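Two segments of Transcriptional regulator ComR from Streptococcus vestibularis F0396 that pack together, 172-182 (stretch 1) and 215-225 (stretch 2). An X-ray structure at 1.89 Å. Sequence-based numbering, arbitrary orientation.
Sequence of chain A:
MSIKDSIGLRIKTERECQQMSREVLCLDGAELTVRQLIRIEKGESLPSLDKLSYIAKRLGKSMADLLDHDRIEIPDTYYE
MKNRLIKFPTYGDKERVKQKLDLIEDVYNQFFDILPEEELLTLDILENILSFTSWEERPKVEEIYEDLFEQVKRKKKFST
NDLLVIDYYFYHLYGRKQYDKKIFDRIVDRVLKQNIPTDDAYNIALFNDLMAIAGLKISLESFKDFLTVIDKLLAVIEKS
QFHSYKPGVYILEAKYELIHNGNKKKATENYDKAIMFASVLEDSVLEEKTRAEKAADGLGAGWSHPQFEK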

# COMPACT_ATOMS: atom_id res chain seq x y z
N HIS A 172 -8.59 -3.58 5.84
CA HIS A 172 -10.04 -3.62 6.06
C HIS A 172 -10.54 -5.05 6.30
O HIS A 172 -11.54 -5.26 7.00
CB HIS A 172 -10.82 -3.06 4.86
CG HIS A 172 -10.84 -1.57 4.78
ND1 HIS A 172 -9.69 -0.82 4.65
CD2 HIS A 172 -11.86 -0.68 4.81
CE1 HIS A 172 -10.00 0.47 4.61
NE2 HIS A 172 -11.32 0.57 4.69
N LEU A 173 -9.87 -6.02 5.69
CA LEU A 173 -10.33 -7.40 5.72
C LEU A 173 -9.86 -8.13 6.96
O LEU A 173 -10.33 -9.23 7.24
CB LEU A 173 -9.84 -8.16 4.49
CG LEU A 173 -10.30 -7.62 3.14
CD1 LEU A 173 -9.90 -8.57 2.04
CD2 LEU A 173 -11.82 -7.43 3.17
N TYR A 174 -8.94 -7.53 7.70
CA TYR A 174 -8.36 -8.18 8.87
C TYR A 174 -9.43 -8.57 9.90
O TYR A 174 -10.23 -7.74 10.31
CB TYR A 174 -7.32 -7.28 9.53
CG TYR A 174 -6.57 -7.98 10.64
CD1 TYR A 174 -5.53 -8.86 10.35
CD2 TYR A 174 -6.90 -7.76 11.97
CE1 TYR A 174 -4.84 -9.51 11.36
CE2 TYR A 174 -6.21 -8.41 12.99
CZ TYR A 174 -5.18 -9.28 12.68
OH TYR A 174 -4.50 -9.92 13.69
N GLY A 175 -9.42 -9.83 10.30
CA GLY A 175 -10.35 -10.31 11.30
C GLY A 175 -11.73 -10.64 10.78
O GLY A 175 -12.54 -11.24 11.48
N ARG A 176 -12.03 -10.23 9.55
CA ARG A 176 -13.35 -10.49 8.99
C ARG A 176 -13.47 -11.94 8.53
O ARG A 176 -12.46 -12.61 8.33
CB ARG A 176 -13.65 -9.55 7.81
CG ARG A 176 -13.79 -8.08 8.17
CD ARG A 176 -14.19 -7.28 6.93
NE ARG A 176 -14.28 -5.84 7.16
CZ ARG A 176 -14.46 -4.94 6.20
NH1 ARG A 176 -14.57 -5.32 4.93
NH2 ARG A 176 -14.52 -3.64 6.50
N LYS A 177 -14.70 -12.42 8.35
CA LYS A 177 -14.86 -13.75 7.79
C LYS A 177 -15.72 -13.74 6.52
O LYS A 177 -15.62 -14.66 5.71
CB LYS A 177 -15.43 -14.71 8.84
CG LYS A 177 -15.42 -16.16 8.38
CD LYS A 177 -15.47 -17.19 9.52
CE LYS A 177 -14.84 -16.69 10.83
NZ LYS A 177 -14.50 -17.84 11.76
N GLN A 178 -16.53 -12.70 6.32
CA GLN A 178 -17.10 -12.51 4.99
C GLN A 178 -16.55 -11.27 4.30
O GLN A 178 -16.24 -10.27 4.94
CB GLN A 178 -18.63 -12.47 5.03
CG GLN A 178 -19.22 -13.72 4.39
CD GLN A 178 -18.41 -14.20 3.17
OE1 GLN A 178 -17.66 -15.17 3.25
NE2 GLN A 178 -18.58 -13.51 2.04
N TYR A 179 -16.45 -11.36 2.98
CA TYR A 179 -15.73 -10.37 2.18
C TYR A 179 -16.17 -10.49 0.73
O TYR A 179 -16.65 -11.54 0.31
CB TYR A 179 -14.21 -10.58 2.30
CG TYR A 179 -13.71 -11.91 1.73
CD1 TYR A 179 -14.07 -13.13 2.31
CD2 TYR A 179 -12.89 -11.93 0.61
CE1 TYR A 179 -13.62 -14.35 1.78
CE2 TYR A 179 -12.43 -13.14 0.08
CZ TYR A 179 -12.80 -14.34 0.67
OH TYR A 179 -12.36 -15.53 0.14
N ASP A 180 -16.02 -9.41 -0.01
CA ASP A 180 -16.31 -9.41 -1.44
C ASP A 180 -15.26 -10.28 -2.13
O ASP A 180 -14.13 -9.84 -2.36
CB ASP A 180 -16.31 -7.99 -2.00
CG ASP A 180 -16.79 -7.91 -3.45
OD1 ASP A 180 -16.56 -8.87 -4.22
OD2 ASP A 180 -17.39 -6.88 -3.82
N LYS A 181 -15.65 -11.50 -2.46
CA LYS A 181 -14.70 -12.49 -2.95
C LYS A 181 -14.17 -12.13 -4.33
O LYS A 181 -13.03 -12.44 -4.66
CB LYS A 181 -15.35 -13.88 -2.99
CG LYS A 181 -14.40 -15.03 -2.69
CD LYS A 181 -15.14 -16.36 -2.63
CE LYS A 181 -15.44 -16.91 -4.02
NZ LYS A 181 -14.18 -17.21 -4.77
N LYS A 182 -15.01 -11.47 -5.13
CA LYS A 182 -14.61 -11.08 -6.49
C LYS A 182 -13.50 -10.04 -6.46
O LYS A 182 -12.53 -10.12 -7.23
CB LYS A 182 -15.81 -10.52 -7.27
CG LYS A 182 -16.92 -11.54 -7.51
CD LYS A 182 -18.17 -10.88 -8.12
CE LYS A 182 -19.42 -11.75 -7.86
NZ LYS A 182 -20.66 -11.24 -8.51
N GLY A 215 -1.62 -14.29 4.97
CA GLY A 215 -2.35 -14.35 6.23
C GLY A 215 -3.86 -14.40 6.02
O GLY A 215 -4.58 -15.11 6.73
N LEU A 216 -4.35 -13.64 5.04
CA LEU A 216 -5.78 -13.60 4.75
C LEU A 216 -6.28 -14.87 4.10
O LEU A 216 -7.36 -15.37 4.46
CB LEU A 216 -6.12 -12.40 3.86
CG LEU A 216 -6.18 -11.07 4.61
CD1 LEU A 216 -6.28 -9.91 3.61
CD2 LEU A 216 -7.35 -11.08 5.59
N LYS A 217 -5.52 -15.40 3.15
CA LYS A 217 -5.88 -16.68 2.53
C LYS A 217 -6.05 -17.78 3.59
O LYS A 217 -6.91 -18.65 3.45
CB LYS A 217 -4.84 -17.09 1.47
CG LYS A 217 -4.95 -16.30 0.16
CD LYS A 217 -4.26 -17.00 -1.00
CE LYS A 217 -4.84 -16.57 -2.34
NZ LYS A 217 -6.28 -16.98 -2.45
N ILE A 218 -5.27 -17.71 4.67
CA ILE A 218 -5.44 -18.67 5.76
C ILE A 218 -6.71 -18.36 6.55
O ILE A 218 -7.50 -19.26 6.85
CB ILE A 218 -4.22 -18.69 6.70
CG1 ILE A 218 -3.03 -19.34 6.00
CG2 ILE A 218 -4.52 -19.47 7.96
CD1 ILE A 218 -1.72 -19.18 6.76
N SER A 219 -6.92 -17.09 6.87
CA SER A 219 -8.01 -16.72 7.78
C SER A 219 -9.36 -16.62 7.07
O SER A 219 -10.42 -16.69 7.71
CB SER A 219 -7.68 -15.39 8.47
OG SER A 219 -7.66 -14.34 7.52
N LEU A 220 -9.34 -16.43 5.76
CA LEU A 220 -10.57 -16.39 4.97
C LEU A 220 -10.83 -17.74 4.31
O LEU A 220 -11.82 -17.90 3.59
CB LEU A 220 -10.49 -15.28 3.91
CG LEU A 220 -10.32 -13.86 4.45
CD1 LEU A 220 -10.23 -12.85 3.30
CD2 LEU A 220 -11.47 -13.52 5.40
N GLU A 221 -9.93 -18.69 4.56
CA GLU A 221 -9.94 -20.00 3.92
C GLU A 221 -10.07 -19.89 2.41
O GLU A 221 -10.95 -20.48 1.78
CB GLU A 221 -11.05 -20.88 4.51
CG GLU A 221 -10.53 -21.85 5.58
CD GLU A 221 -11.55 -22.19 6.66
OE1 GLU A 221 -12.77 -22.00 6.44
OE2 GLU A 221 -11.11 -22.64 7.75
N SER A 222 -9.16 -19.13 1.82
CA SER A 222 -9.06 -18.99 0.38
C SER A 222 -7.75 -19.62 -0.05
O SER A 222 -6.81 -18.92 -0.43
CB SER A 222 -9.13 -17.51 -0.01
OG SER A 222 -8.97 -17.33 -1.41
N PHE A 223 -7.67 -20.94 0.01
CA PHE A 223 -6.37 -21.61 -0.09
C PHE A 223 -5.85 -21.78 -1.52
O PHE A 223 -4.69 -22.17 -1.72
CB PHE A 223 -6.42 -22.96 0.63
CG PHE A 223 -6.42 -22.84 2.13
CD1 PHE A 223 -5.29 -22.38 2.79
CD2 PHE A 223 -7.54 -23.15 2.87
CE1 PHE A 223 -5.28 -22.26 4.16
CE2 PHE A 223 -7.53 -23.02 4.24
CZ PHE A 223 -6.40 -22.58 4.89
N LYS A 224 -6.69 -21.47 -2.51
CA LYS A 224 -6.25 -21.56 -3.90
C LYS A 224 -5.07 -20.62 -4.14
O LYS A 224 -5.08 -19.48 -3.68
CB LYS A 224 -7.39 -21.25 -4.87
CG LYS A 224 -7.94 -19.82 -4.79
CD LYS A 224 -8.46 -19.35 -6.14
CE LYS A 224 -9.39 -18.14 -5.99
NZ LYS A 224 -10.66 -18.52 -5.31
N ASP A 225 -4.05 -21.12 -4.84
CA ASP A 225 -2.83 -20.37 -5.16
C ASP A 225 -1.98 -19.98 -3.95
O ASP A 225 -1.11 -19.10 -4.07
CB ASP A 225 -3.17 -19.10 -5.96
CG ASP A 225 -3.75 -19.40 -7.33
OD1 ASP A 225 -2.96 -19.65 -8.27
OD2 ASP A 225 -4.99 -19.39 -7.45
O HOH W 1 -11.08 -16.12 -2.16
O HOH W 2 -12.61 -17.82 0.82

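Stretch 1 makes a type II beta turn from Leu173 to Arg176, closed by Arg176 N to Leu173 O at 3.0 Å; Gly175 takes the positive phi (81°) that this turn requires and that glycine tolerates best. Stretch 2 is helical through Ser219, with Leu220 N bonded to Leu216 O at 2.6 Å, and Glu221 breaks the helical pattern at phi 50°. The backbones come near at Lys177 and Leu220, whose CA atoms lie 5.8 Å apart, yet no direct hydrogen bond links the stretches.

Direct contacts are by packing, and Leu220 is at their centre, with 102 Å² covered. Leu220 CD1 sits over one face of the Tyr179 ring, 3.7 Å from the centroid and 2° off the normal, a CH-pi contact. Leu220 CD2 lies 3.2 Å from Arg176 O, against the turn's backbone. Leu216 extends the apolar patch, with Leu173 CB to Leu216 CD2 at 4.0 Å.

Two waters bridge the polar edge. Water 1 bonds to Tyr179 OH (2.7 Å) and Ser222 OG (2.5 Å); water 2 bonds to Tyr179 OH (2.4 Å) and donates to Leu220 O (2.9 Å). Lys217 NZ braces the segment after the helix, donating to Ser222 O (2.9 Å) and Lys224 O (3.0 Å). Lys181 NZ and Lys224 NZ, like charges, approach to 3.8 Å; both are hydrogen-bonded elsewhere in the structure.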